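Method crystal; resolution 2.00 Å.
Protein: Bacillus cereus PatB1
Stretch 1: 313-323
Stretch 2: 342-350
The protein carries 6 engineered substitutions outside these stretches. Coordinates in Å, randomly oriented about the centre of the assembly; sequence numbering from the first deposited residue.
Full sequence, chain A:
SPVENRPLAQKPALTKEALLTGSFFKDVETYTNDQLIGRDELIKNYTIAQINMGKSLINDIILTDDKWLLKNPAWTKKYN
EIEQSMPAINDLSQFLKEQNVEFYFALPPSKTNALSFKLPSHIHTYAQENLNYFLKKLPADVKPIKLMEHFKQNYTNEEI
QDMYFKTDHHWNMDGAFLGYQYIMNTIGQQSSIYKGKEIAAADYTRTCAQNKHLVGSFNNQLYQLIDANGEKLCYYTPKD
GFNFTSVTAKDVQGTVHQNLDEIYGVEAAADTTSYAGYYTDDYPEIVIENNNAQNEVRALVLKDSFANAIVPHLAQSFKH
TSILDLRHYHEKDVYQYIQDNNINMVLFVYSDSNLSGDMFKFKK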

# COMPACT_ATOMS: atom_id res chain seq x y z
N HIS A 313 -10.05 -1.72 3.51
CA HIS A 313 -10.60 -0.51 2.90
C HIS A 313 -10.54 -0.63 1.36
O HIS A 313 -11.52 -0.36 0.66
CB HIS A 313 -9.85 0.74 3.40
CG HIS A 313 -9.75 0.80 4.90
ND1 HIS A 313 -8.87 0.02 5.62
CD2 HIS A 313 -10.45 1.52 5.81
CE1 HIS A 313 -9.03 0.25 6.90
NE2 HIS A 313 -9.97 1.18 7.05
N LEU A 314 -9.38 -1.05 0.85
CA LEU A 314 -9.22 -1.36 -0.57
C LEU A 314 -10.24 -2.39 -1.06
O LEU A 314 -10.82 -2.26 -2.15
CB LEU A 314 -7.81 -1.87 -0.83
CG LEU A 314 -6.71 -0.82 -0.70
CD1 LEU A 314 -5.35 -1.49 -0.71
CD2 LEU A 314 -6.84 0.15 -1.84
N ALA A 315 -10.46 -3.41 -0.24
CA ALA A 315 -11.33 -4.51 -0.59
C ALA A 315 -12.80 -4.10 -0.64
O ALA A 315 -13.59 -4.76 -1.31
CB ALA A 315 -11.13 -5.66 0.38
N GLN A 316 -13.16 -3.03 0.06
CA GLN A 316 -14.52 -2.46 -0.08
C GLN A 316 -14.88 -2.17 -1.52
O GLN A 316 -16.04 -2.27 -1.92
CB GLN A 316 -14.64 -1.13 0.66
CG GLN A 316 -14.79 -1.20 2.13
CD GLN A 316 -15.06 0.18 2.66
OE1 GLN A 316 -14.22 1.09 2.54
NE2 GLN A 316 -16.25 0.37 3.20
N SER A 317 -13.87 -1.78 -2.28
CA SER A 317 -14.06 -1.20 -3.60
C SER A 317 -14.38 -2.20 -4.70
O SER A 317 -14.87 -1.81 -5.75
CB SER A 317 -12.80 -0.44 -3.99
OG SER A 317 -12.26 0.24 -2.87
N PHE A 318 -14.09 -3.48 -4.47
CA PHE A 318 -14.22 -4.47 -5.54
C PHE A 318 -15.07 -5.68 -5.15
O PHE A 318 -15.19 -6.02 -3.97
CB PHE A 318 -12.84 -4.95 -5.97
CG PHE A 318 -11.81 -3.85 -6.06
CD1 PHE A 318 -11.94 -2.83 -7.00
CD2 PHE A 318 -10.70 -3.84 -5.22
CE1 PHE A 318 -10.98 -1.81 -7.10
CE2 PHE A 318 -9.73 -2.83 -5.33
CZ PHE A 318 -9.89 -1.82 -6.27
N LYS A 319 -15.67 -6.33 -6.15
CA LYS A 319 -16.41 -7.57 -5.91
C LYS A 319 -15.48 -8.66 -5.35
O LYS A 319 -15.84 -9.39 -4.45
CB LYS A 319 -17.08 -8.06 -7.19
CG LYS A 319 -18.03 -9.23 -6.95
CD LYS A 319 -18.66 -9.73 -8.22
CE LYS A 319 -19.35 -11.08 -7.99
NZ LYS A 319 -20.06 -11.58 -9.21
N HIS A 320 -14.28 -8.74 -5.91
CA HIS A 320 -13.28 -9.70 -5.49
C HIS A 320 -11.92 -9.03 -5.30
O HIS A 320 -11.46 -8.32 -6.19
CB HIS A 320 -13.15 -10.84 -6.51
CG HIS A 320 -11.96 -11.71 -6.28
ND1 HIS A 320 -12.02 -12.86 -5.52
CD2 HIS A 320 -10.66 -11.57 -6.64
CE1 HIS A 320 -10.82 -13.41 -5.46
NE2 HIS A 320 -9.97 -12.64 -6.12
N THR A 321 -11.27 -9.26 -4.17
CA THR A 321 -9.92 -8.74 -3.99
C THR A 321 -8.96 -9.85 -3.58
O THR A 321 -9.16 -10.50 -2.56
CB THR A 321 -9.88 -7.62 -2.93
OG1 THR A 321 -10.99 -6.73 -3.12
CG2 THR A 321 -8.59 -6.85 -3.02
N SER A 322 -7.94 -10.10 -4.42
CA SER A 322 -6.78 -10.90 -4.03
C SER A 322 -5.65 -9.96 -3.59
O SER A 322 -5.32 -9.02 -4.31
CB SER A 322 -6.29 -11.78 -5.19
OG SER A 322 -7.24 -12.80 -5.53
N ILE A 323 -5.06 -10.22 -2.44
CA ILE A 323 -3.91 -9.47 -1.98
C ILE A 323 -2.72 -10.42 -1.78
O ILE A 323 -2.79 -11.38 -0.99
CB ILE A 323 -4.20 -8.71 -0.66
CG1 ILE A 323 -5.45 -7.82 -0.78
CG2 ILE A 323 -2.98 -7.86 -0.25
CD1 ILE A 323 -6.77 -8.52 -0.36
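Stretch 2 (342-350) NINMVLFVY

Stretch 1 enters as the last part of a helix that begins earlier in the chain. A turn follows, and the backbone then extends into a strand that begins at His320 and continues past Ile323. Stretch 2 starts with Asn342 in a positive-phi conformation, at 47/55°. Ile343 is extended, and a strand runs from Met345 to Val349. The backbones stay well apart: the closest CA atoms, Ser322 CA and Ile343 CA, are 8.5 Å from each other. No hydrogen bond joins the two stretches; the closest contacts are all between side chains.

The order of contacts is reversed. The start of stretch 2 meets the strand of stretch 1, and its later residues meet the turn and then the helix. Along the strand of stretch 2, Met345, Leu347 and Val349 point toward stretch 1. The alternation of a strand leaves Val346 and Phe348 out of reach.

At the helix, Leu314 CD2 lies 4.1 Å from Leu347 CD2. Leu314 CD1 reaches Val349 CG2 at 4.4 Å, so one leucine packs against two strand residues. In the turn that follows, Ser317 OG donates a hydrogen bond to Leu314 O at 3.0 Å, and Ser317 N bonds to the same oxygen at 3.1 Å. Phe318 meets Met345, with Phe318 CE1 4.0 Å from Met345 SD. Met345 SD lies obliquely to the Phe318 ring, 4.8 Å from its centroid.

Against the strand of stretch 1, the CA-to-CB bond of Ile343 points sideways, but the end of the side chain comes nearer. Ile343 CD1 is 4.1 Å from Ser322 OG and 4.4 Å from His320 CD2. These two partners are themselves linked by a hydrogen bond of 2.8 Å between His320 NE2 and Ser322 OG. Thr321, between them, points away. The contact is modest, burying 236 Å² in total, and is largely apolar.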

# COMPACT_ATOMS: atom_id res chain seq x y z
N ASN A 342 -8.72 -15.35 -12.61
CA ASN A 342 -9.48 -14.43 -13.47
C ASN A 342 -9.41 -12.98 -13.00
O ASN A 342 -10.44 -12.32 -12.75
CB ASN A 342 -10.93 -14.88 -13.56
CG ASN A 342 -11.72 -14.06 -14.55
OD1 ASN A 342 -11.17 -13.60 -15.56
ND2 ASN A 342 -12.99 -13.83 -14.25
N ILE A 343 -8.20 -12.47 -12.85
CA ILE A 343 -8.02 -11.11 -12.39
C ILE A 343 -8.28 -10.12 -13.53
O ILE A 343 -7.82 -10.36 -14.65
CB ILE A 343 -6.61 -10.91 -11.83
CG1 ILE A 343 -6.40 -11.77 -10.58
CG2 ILE A 343 -6.35 -9.44 -11.57
CD1 ILE A 343 -7.26 -11.35 -9.41
N ASN A 344 -8.99 -9.03 -13.26
CA ASN A 344 -9.22 -8.05 -14.33
C ASN A 344 -8.79 -6.63 -13.97
O ASN A 344 -9.00 -5.69 -14.75
CB ASN A 344 -10.69 -8.07 -14.78
CG ASN A 344 -11.67 -7.72 -13.66
OD1 ASN A 344 -11.34 -7.00 -12.73
ND2 ASN A 344 -12.90 -8.23 -13.77
N MET A 345 -8.17 -6.45 -12.81
CA MET A 345 -7.52 -5.18 -12.50
C MET A 345 -6.32 -5.44 -11.59
O MET A 345 -6.39 -6.25 -10.66
CB MET A 345 -8.50 -4.20 -11.85
CG MET A 345 -7.81 -2.91 -11.36
SD MET A 345 -8.86 -1.74 -10.46
CE MET A 345 -10.25 -1.60 -11.54
N VAL A 346 -5.22 -4.75 -11.86
CA VAL A 346 -4.04 -4.90 -11.01
C VAL A 346 -3.63 -3.57 -10.38
O VAL A 346 -3.56 -2.53 -11.04
CB VAL A 346 -2.88 -5.50 -11.83
CG1 VAL A 346 -1.57 -5.46 -11.05
CG2 VAL A 346 -3.24 -6.94 -12.28
N LEU A 347 -3.37 -3.62 -9.08
CA LEU A 347 -2.95 -2.46 -8.32
C LEU A 347 -1.71 -2.80 -7.47
O LEU A 347 -1.77 -3.67 -6.61
CB LEU A 347 -4.10 -1.99 -7.42
CG LEU A 347 -3.88 -0.92 -6.35
CD1 LEU A 347 -3.59 0.45 -7.00
CD2 LEU A 347 -5.09 -0.83 -5.41
N PHE A 348 -0.60 -2.12 -7.69
CA PHE A 348 0.49 -2.24 -6.73
C PHE A 348 0.31 -1.19 -5.64
O PHE A 348 -0.13 -0.07 -5.92
CB PHE A 348 1.88 -2.07 -7.34
CG PHE A 348 2.36 -3.24 -8.16
CD1 PHE A 348 1.78 -3.54 -9.39
CD2 PHE A 348 3.46 -3.97 -7.75
CE1 PHE A 348 2.24 -4.61 -10.16
CE2 PHE A 348 3.93 -5.03 -8.52
CZ PHE A 348 3.31 -5.35 -9.72
N VAL A 349 0.67 -1.57 -4.41
CA VAL A 349 0.87 -0.62 -3.31
C VAL A 349 2.24 -0.87 -2.67
O VAL A 349 2.41 -1.69 -1.73
CB VAL A 349 -0.26 -0.73 -2.24
CG1 VAL A 349 -0.10 0.36 -1.19
CG2 VAL A 349 -1.64 -0.65 -2.90
N TYR A 350 3.24 -0.20 -3.24
CA TYR A 350 4.64 -0.31 -2.80
C TYR A 350 5.08 1.07 -2.30
O TYR A 350 4.70 2.08 -2.91
CB TYR A 350 5.56 -0.75 -3.95
CG TYR A 350 5.56 -2.21 -4.33
CD1 TYR A 350 4.49 -3.05 -4.01
CD2 TYR A 350 6.64 -2.75 -5.00
CE1 TYR A 350 4.51 -4.40 -4.35
CE2 TYR A 350 6.66 -4.10 -5.36
CZ TYR A 350 5.58 -4.91 -5.02
OH TYR A 350 5.60 -6.24 -5.36